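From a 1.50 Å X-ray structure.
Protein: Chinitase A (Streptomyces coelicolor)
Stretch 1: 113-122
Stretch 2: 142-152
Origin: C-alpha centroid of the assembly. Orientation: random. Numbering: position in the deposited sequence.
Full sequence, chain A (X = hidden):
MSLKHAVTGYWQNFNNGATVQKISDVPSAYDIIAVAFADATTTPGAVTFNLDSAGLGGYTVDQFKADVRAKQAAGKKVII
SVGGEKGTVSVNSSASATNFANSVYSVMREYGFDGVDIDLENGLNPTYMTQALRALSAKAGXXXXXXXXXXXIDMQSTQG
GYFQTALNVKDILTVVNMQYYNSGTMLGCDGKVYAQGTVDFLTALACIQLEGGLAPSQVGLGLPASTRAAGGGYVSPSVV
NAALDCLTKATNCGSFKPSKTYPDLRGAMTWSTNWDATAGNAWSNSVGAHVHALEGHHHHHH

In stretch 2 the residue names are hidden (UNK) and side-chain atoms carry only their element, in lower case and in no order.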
ATOM      1  N   PHE A 113      -0.470   3.336  16.025  1.00 17.99           N
ATOM      2  CA  PHE A 113      -0.122   2.799  14.704  1.00 16.95           C
ATOM      3  C   PHE A 113       1.353   2.436  14.605  1.00 17.14           C
ATOM      4  O   PHE A 113       2.215   3.094  15.227  1.00 17.41           O
ATOM      5  CB  PHE A 113      -0.459   3.812  13.623  1.00 15.71           C
ATOM      6  CG  PHE A 113      -1.945   4.127  13.494  1.00 16.36           C
ATOM      7  CD1 PHE A 113      -2.907   3.109  13.528  1.00 20.02           C
ATOM      8  CD2 PHE A 113      -2.366   5.447  13.340  1.00 16.10           C
ATOM      9  CE1 PHE A 113      -4.286   3.433  13.406  1.00 19.54           C
ATOM     10  CE2 PHE A 113      -3.716   5.795  13.202  1.00 16.05           C
ATOM     11  CZ  PHE A 113      -4.681   4.771  13.212  1.00 17.36           C
ATOM     12  N   ASP A 114       1.646   1.392  13.815  1.00 15.00           N
ATOM     13  CA  ASP A 114       3.007   0.912  13.615  1.00 15.00           C
ATOM     14  C   ASP A 114       3.831   1.721  12.617  1.00 13.70           C
ATOM     15  O   ASP A 114       5.039   1.482  12.486  1.00 15.21           O
ATOM     16  CB  ASP A 114       2.988  -0.555  13.191  1.00 15.32           C
ATOM     17  CG  ASP A 114       2.348  -1.419  14.234  1.00 15.53           C
ATOM     18  OD1 ASP A 114       2.970  -1.528  15.333  1.00 18.31           O
ATOM     19  OD2 ASP A 114       1.229  -1.928  14.008  1.00 16.23           O
ATOM     20  N   GLY A 115       3.196   2.656  11.918  1.00 14.17           N
ATOM     21  CA  GLY A 115       3.891   3.379  10.851  1.00 12.85           C
ATOM     22  C   GLY A 115       2.905   4.022   9.916  1.00 14.23           C
ATOM     23  O   GLY A 115       1.739   4.291  10.289  1.00 12.91           O
ATOM     24  N   VAL A 116       3.377   4.256   8.676  1.00 12.54           N
ATOM     25  CA  VAL A 116       2.686   5.136   7.765  1.00 11.95           C
ATOM     26  C   VAL A 116       2.740   4.517   6.360  1.00 11.57           C
ATOM     27  O   VAL A 116       3.722   3.818   5.997  1.00 11.48           O
ATOM     28  CB  VAL A 116       3.318   6.568   7.736  1.00 12.66           C
ATOM     29  CG1 VAL A 116       4.798   6.543   7.244  1.00 13.52           C
ATOM     30  CG2 VAL A 116       2.463   7.535   6.935  1.00 12.75           C
ATOM     31  N   ASP A 117       1.678   4.806   5.583  1.00 11.12           N
ATOM     32  CA  ASP A 117       1.643   4.463   4.140  1.00 10.75           C
ATOM     33  C   ASP A 117       1.540   5.756   3.380  1.00 10.95           C
ATOM     34  O   ASP A 117       0.724   6.637   3.697  1.00 11.98           O
ATOM     35  CB  ASP A 117       0.403   3.611   3.838  1.00 11.65           C
ATOM     36  CG  ASP A 117       0.170   3.409   2.324  1.00 11.45           C
ATOM     37  OD1 ASP A 117       1.082   2.800   1.669  1.00 11.82           O
ATOM     38  OD2 ASP A 117      -0.882   3.861   1.794  1.00 11.30           O
ATOM     39  N   ILE A 118       2.416   5.938   2.393  1.00 10.70           N
ATOM     40  CA  ILE A 118       2.396   7.142   1.584  1.00 11.05           C
ATOM     41  C   ILE A 118       1.569   6.911   0.338  1.00 11.86           C
ATOM     42  O   ILE A 118       1.993   6.176  -0.568  1.00 11.20           O
ATOM     43  CB  ILE A 118       3.871   7.559   1.195  1.00 11.31           C
ATOM     44  CG1 ILE A 118       4.782   7.617   2.458  1.00 11.94           C
ATOM     45  CG2 ILE A 118       3.873   8.842   0.335  1.00 12.55           C
ATOM     46  CD1 ILE A 118       4.297   8.624   3.523  1.00 12.67           C
ATOM     47  N   ASP A 119       0.426   7.573   0.276  1.00 11.40           N
ATOM     48  CA  ASP A 119      -0.496   7.437  -0.835  1.00 11.08           C
ATOM     49  C   ASP A 119      -0.961   8.819  -1.323  1.00 11.94           C
ATOM     50  O   ASP A 119      -2.144   8.995  -1.671  1.00 13.28           O
ATOM     51  CB  ASP A 119      -1.698   6.558  -0.434  1.00 11.34           C
ATOM     52  CG  ASP A 119      -2.610   6.237  -1.600  1.00 15.08           C
ATOM     53  OD1 ASP A 119      -2.197   6.322  -2.784  1.00 13.85           O
ATOM     54  OD2 ASP A 119      -3.786   5.913  -1.302  1.00 18.69           O
ATOM     55  N   LEU A 120      -0.018   9.758  -1.400  1.00 11.84           N
ATOM     56  CA  LEU A 120      -0.317  11.065  -2.016  1.00 12.97           C
ATOM     57  C   LEU A 120      -0.542  10.846  -3.521  1.00 14.48           C
ATOM     58  O   LEU A 120       0.322  10.284  -4.228  1.00 15.19           O
ATOM     59  CB  LEU A 120       0.827  12.057  -1.810  1.00 13.63           C
ATOM     60  CG  LEU A 120       1.265  12.342  -0.367  1.00 16.74           C
ATOM     61  CD1 LEU A 120       2.188  13.613  -0.351  1.00 18.83           C
ATOM     62  CD2 LEU A 120       0.108  12.502   0.519  1.00 20.73           C
ATOM     63  N   GLU A 121      -1.662  11.361  -4.028  1.00 14.99           N
ATOM     64  CA  GLU A 121      -1.959  11.264  -5.471  1.00 16.26           C
ATOM     65  C   GLU A 121      -1.986  12.620  -6.163  1.00 17.42           C
ATOM     66  O   GLU A 121      -2.400  12.743  -7.335  1.00 18.74           O
ATOM     67  CB  GLU A 121      -3.246  10.465  -5.670  1.00 15.79           C
ATOM     68  CG  GLU A 121      -3.081   9.083  -5.039  1.00 18.40           C
ATOM     69  CD  GLU A 121      -4.201   8.129  -5.354  1.00 23.64           C
ATOM     70  OE1 GLU A 121      -5.130   8.497  -6.113  1.00 24.29           O
ATOM     71  OE2 GLU A 121      -4.157   7.021  -4.797  1.00 25.06           O
ATOM     72  N   ASN A 122      -1.562  13.644  -5.416  1.00 17.59           N
ATOM     73  CA  ASN A 122      -1.600  15.030  -5.903  1.00 17.87           C
ATOM     74  C   ASN A 122      -0.194  15.581  -6.073  1.00 18.62           C
ATOM     75  O   ASN A 122       0.016  16.808  -6.078  1.00 20.35           O
ATOM     76  CB  ASN A 122      -2.428  15.925  -4.961  1.00 17.34           C
ATOM     77  CG  ASN A 122      -1.877  15.950  -3.536  1.00 19.55           C
ATOM     78  OD1 ASN A 122      -1.346  14.946  -3.045  1.00 18.10           O
ATOM     79  ND2 ASN A 122      -2.057  17.081  -2.837  1.00 19.78           N
ATOM     80  N   UNK A 142      13.762   2.255  14.118  1.00 20.45           N
ATOM     81  CA  UNK A 142      13.916   1.300  13.017  1.00 21.28           C
ATOM     82  C   UNK A 142      12.816   0.250  12.870  1.00 20.90           C
ATOM     83  O   UNK A 142      12.799  -0.466  11.859  1.00 21.73           O
ATOM     84  c   UNK A 142      15.262   0.628  13.311  1.00 22.30           C
ATOM     85  c   UNK A 142      15.424   0.721  14.815  1.00 21.22           C
ATOM     86  c   UNK A 142      14.764   2.040  15.200  1.00 21.01           C
ATOM     87  N   UNK A 143      11.914   0.141  13.837  1.00 20.24           N
ATOM     88  CA  UNK A 143      10.840  -0.850  13.708  1.00 20.68           C
ATOM     89  C   UNK A 143       9.656  -0.271  12.941  1.00 18.34           C
ATOM     90  O   UNK A 143       8.680  -0.983  12.676  1.00 17.89           O
ATOM     91  c   UNK A 143      11.395  -2.188  15.814  1.00 27.72           C
ATOM     92  o   UNK A 143      12.355  -2.702  15.171  1.00 34.10           O
ATOM     93  c   UNK A 143      10.357  -1.333  15.083  1.00 22.32           C
ATOM     94  o   UNK A 143      11.212  -2.349  17.044  1.00 33.51           O
ATOM     95  N   UNK A 144       9.721   1.009  12.598  1.00 16.62           N
ATOM     96  CA  UNK A 144       8.571   1.653  11.923  1.00 15.78           C
ATOM     97  C   UNK A 144       8.269   0.948  10.592  1.00 14.17           C
ATOM     98  O   UNK A 144       9.174   0.613   9.824  1.00 13.97           O
ATOM     99 se   UNK A 144       7.828   5.690  10.773  1.00 21.88          SE
ATOM    100  c   UNK A 144       7.551   3.847  11.188  1.00 17.58           C
ATOM    101  c   UNK A 144       8.948   5.456   9.165  1.00 19.48           C
ATOM    102  c   UNK A 144       8.817   3.132  11.657  1.00 14.89           C
ATOM    103  N   UNK A 145       6.990   0.689  10.363  1.00 13.63           N
ATOM    104  CA  UNK A 145       6.540   0.186   9.057  1.00 12.75           C
ATOM    105  C   UNK A 145       6.376   1.380   8.138  1.00 12.29           C
ATOM    106  O   UNK A 145       5.717   2.387   8.478  1.00 12.53           O
ATOM    107  c   UNK A 145       5.199  -0.555   9.195  1.00 12.99           C
ATOM    108  c   UNK A 145       5.333  -1.768  10.137  1.00 14.13           C
ATOM    109  c   UNK A 145       6.310  -2.869   9.678  1.00 15.33           C
ATOM    110  c   UNK A 145       4.628  -0.952   7.797  1.00 13.61           C
ATOM    111  N   UNK A 146       6.947   1.259   6.917  1.00 11.38           N
ATOM    112  CA  UNK A 146       6.852   2.353   5.949  1.00 11.98           C
ATOM    113  C   UNK A 146       6.473   1.706   4.614  1.00 11.49           C
ATOM    114  O   UNK A 146       7.260   0.911   4.056  1.00 11.38           O
ATOM    115  c   UNK A 146       7.159   5.195   4.704  1.00 14.23           C
ATOM    116  c   UNK A 146       9.675   4.717   4.645  1.00 14.39           C
ATOM    117  c   UNK A 146       8.236   4.113   4.634  1.00 13.57           C
ATOM    118  c   UNK A 146       8.198   3.103   5.803  1.00 12.11           C
ATOM    119  N   UNK A 147       5.274   2.030   4.136  1.00  9.91           N
ATOM    120  CA  UNK A 147       4.865   1.529   2.815  1.00  9.81           C
ATOM    121  C   UNK A 147       4.556   2.711   1.909  1.00 10.72           C
ATOM    122  O   UNK A 147       4.345   3.828   2.371  1.00 10.89           O
ATOM    123  c   UNK A 147       3.846  -0.537   3.948  1.00 10.39           C
ATOM    124  c   UNK A 147       3.609   0.579   2.937  1.00 10.01           C
ATOM    125  o   UNK A 147       2.457   1.336   3.351  1.00 10.72           O
ATOM    126  N   UNK A 148       4.476   2.458   0.590  1.00  9.47           N
ATOM    127  CA  UNK A 148       4.095   3.489  -0.373  1.00 10.08           C
ATOM    128  C   UNK A 148       3.204   2.823  -1.395  1.00  9.45           C
ATOM    129  O   UNK A 148       3.422   1.635  -1.693  1.00 10.81           O
ATOM    130  c   UNK A 148       7.273   7.203  -1.066  1.00 16.32           C
ATOM    131  c   UNK A 148       5.317   4.066  -1.085  1.00  9.59           C
ATOM    132  c   UNK A 148       6.391   4.560  -0.078  1.00 10.71           C
ATOM    133 se   UNK A 148       7.919   5.356  -1.046  1.00 18.42          SE
ATOM    134  N   UNK A 149       2.244   3.590  -1.907  1.00  9.99           N
ATOM    135  CA  UNK A 149       1.276   3.064  -2.888  1.00  9.60           C
ATOM    136  C   UNK A 149       1.250   3.988  -4.120  1.00 10.13           C
ATOM    137  O   UNK A 149       0.247   4.634  -4.444  1.00 10.47           O
ATOM    138  c   UNK A 149      -0.134   2.955  -2.258  1.00  9.82           C
ATOM    139  N   UNK A 150       2.375   4.041  -4.853  1.00  9.63           N
ATOM    140  CA  UNK A 150       2.406   4.846  -6.086  1.00  8.41           C
ATOM    141  C   UNK A 150       1.380   4.365  -7.110  1.00  8.67           C
ATOM    142  O   UNK A 150       0.979   3.196  -7.076  1.00  9.54           O
ATOM    143  c   UNK A 150       3.624   3.266  -4.622  1.00 10.51           C
ATOM    144  c   UNK A 150       4.224   3.210  -6.019  1.00  9.33           C
ATOM    145  c   UNK A 150       3.806   4.535  -6.669  1.00  8.93           C
ATOM    146  N   UNK A 151       0.999   5.284  -7.997  1.00  8.65           N
ATOM    147  CA  UNK A 151       0.305   4.911  -9.228  1.00  9.16           C
ATOM    148  C   UNK A 151       1.343   4.458 -10.257  1.00  9.96           C
ATOM    149  O   UNK A 151       2.568   4.679 -10.108  1.00  9.80           O
ATOM    150  c   UNK A 151      -0.499   6.110  -9.727  1.00 10.53           C
ATOM    151  n   UNK A 151      -2.024   8.795  -8.884  1.00 14.99           N
ATOM    152  c   UNK A 151      -1.669   6.415  -8.799  1.00 11.73           C
ATOM    153  o   UNK A 151      -3.379   7.452 -10.085  1.00 17.09           O
ATOM    154  c   UNK A 151      -2.441   7.601  -9.294  1.00 15.94           C
ATOM    155  N   UNK A 152       0.880   3.800 -11.342  1.00  9.69           N
ATOM    156  CA  UNK A 152       1.851   3.248 -12.270  1.00  9.51           C
ATOM    157  C   UNK A 152       2.752   4.333 -12.887  1.00  9.43           C
ATOM    158  O   UNK A 152       3.928   4.098 -13.166  1.00 10.38           O
ATOM    159  c   UNK A 152       0.505   1.215 -12.803  1.00 11.01           C
ATOM    160  o   UNK A 152       0.170   3.274 -14.027  1.00 11.93           O
ATOM    161  c   UNK A 152       1.135   2.430 -13.384  1.00 10.45           C
TER
HETATM  162  O   HOH W   1      -0.201   7.280  -5.050  1.00 13.63           O
HETATM  163  O   HOH W   2       0.299   9.043  -7.149  1.00 13.95           O
HETATM  164  O   HOH W   3      -3.540  11.310  -9.390  1.00 23.58           O

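Position 142 carries three side-chain carbons that close a ring onto the backbone N, beyond reach of stretch 1: Pro142. Position 143 has two carbons, the second bearing two oxygens, and its end leads away from the other strand; this is Asp143. At position 144 an unbranched chain runs carbon, carbon, selenium, carbon, and its second carbon lies 3.7 Å from Gly115 CA. Selenium identifies selenomethionine, Met144.

Position 145 has four carbons, forked at the first with one arm two carbons long, which makes it Ile145. Its N donates to Asp114 O at 3.0 Å, and its O accepts from Val116 N at 3.0 Å. That O also sits 3.2 Å from Gly115 CA, where a CB on Gly115 would clash with it, so the close approach depends on a bare alpha carbon.

Position 146 also has four carbons, but forked at the second: Leu146. Its CD1 packs 3.7 Å from Val116 CG1 and 4.1 Å from Ile118 CG1, bridging two side chains on one face of the sheet. Position 147 has one carbon carrying an oxygen and a carbon, the pattern of Thr147. The hydroxyl OG1 donates to Asp117 OD1 at 2.6 Å, a short bond on the opposite face.

Position 148 repeats the unbranched selenium chain, so it is selenomethionine Met148; its CE meets Ile118 CG2 at 4.0 Å, on the face of Leu146. Position 149 has a single carbon, pointing toward stretch 1 and 4.0 Å from Asp119 OD1: Ala149. Its N donates to Ile118 O at 2.9 Å.

Three carbons at position 150 again close onto the backbone N, giving Pro150, which turns away. Position 151 has three carbons, the third carrying one oxygen and one nitrogen, hence Gln151. Its NE2 approaches Glu121 CB at 3.8 Å and donates to water 3, 3.0 Å from NE2, which in turn donates to Glu121 O at 2.8 Å. Position 152, one carbon with an oxygen and a carbon, is Thr152, out of reach.

The contact is a parallel pairing held first by backbone. Five N-H to O bonds zigzag between the strands: residues 145, 147 and 149 donate across, while Val116 and Ile118 donate back, the latter from N to Thr147 O at 2.9 Å. Side chains then sort by face, with Val116, Ile118, Leu146 and Met148 forming an apolar layer and Asp117 with Thr147 a polar pair. Past the last backbone bond the chains separate, and water takes over the bridging.

Stretch 2 (142-152) PDMILTMAPQT
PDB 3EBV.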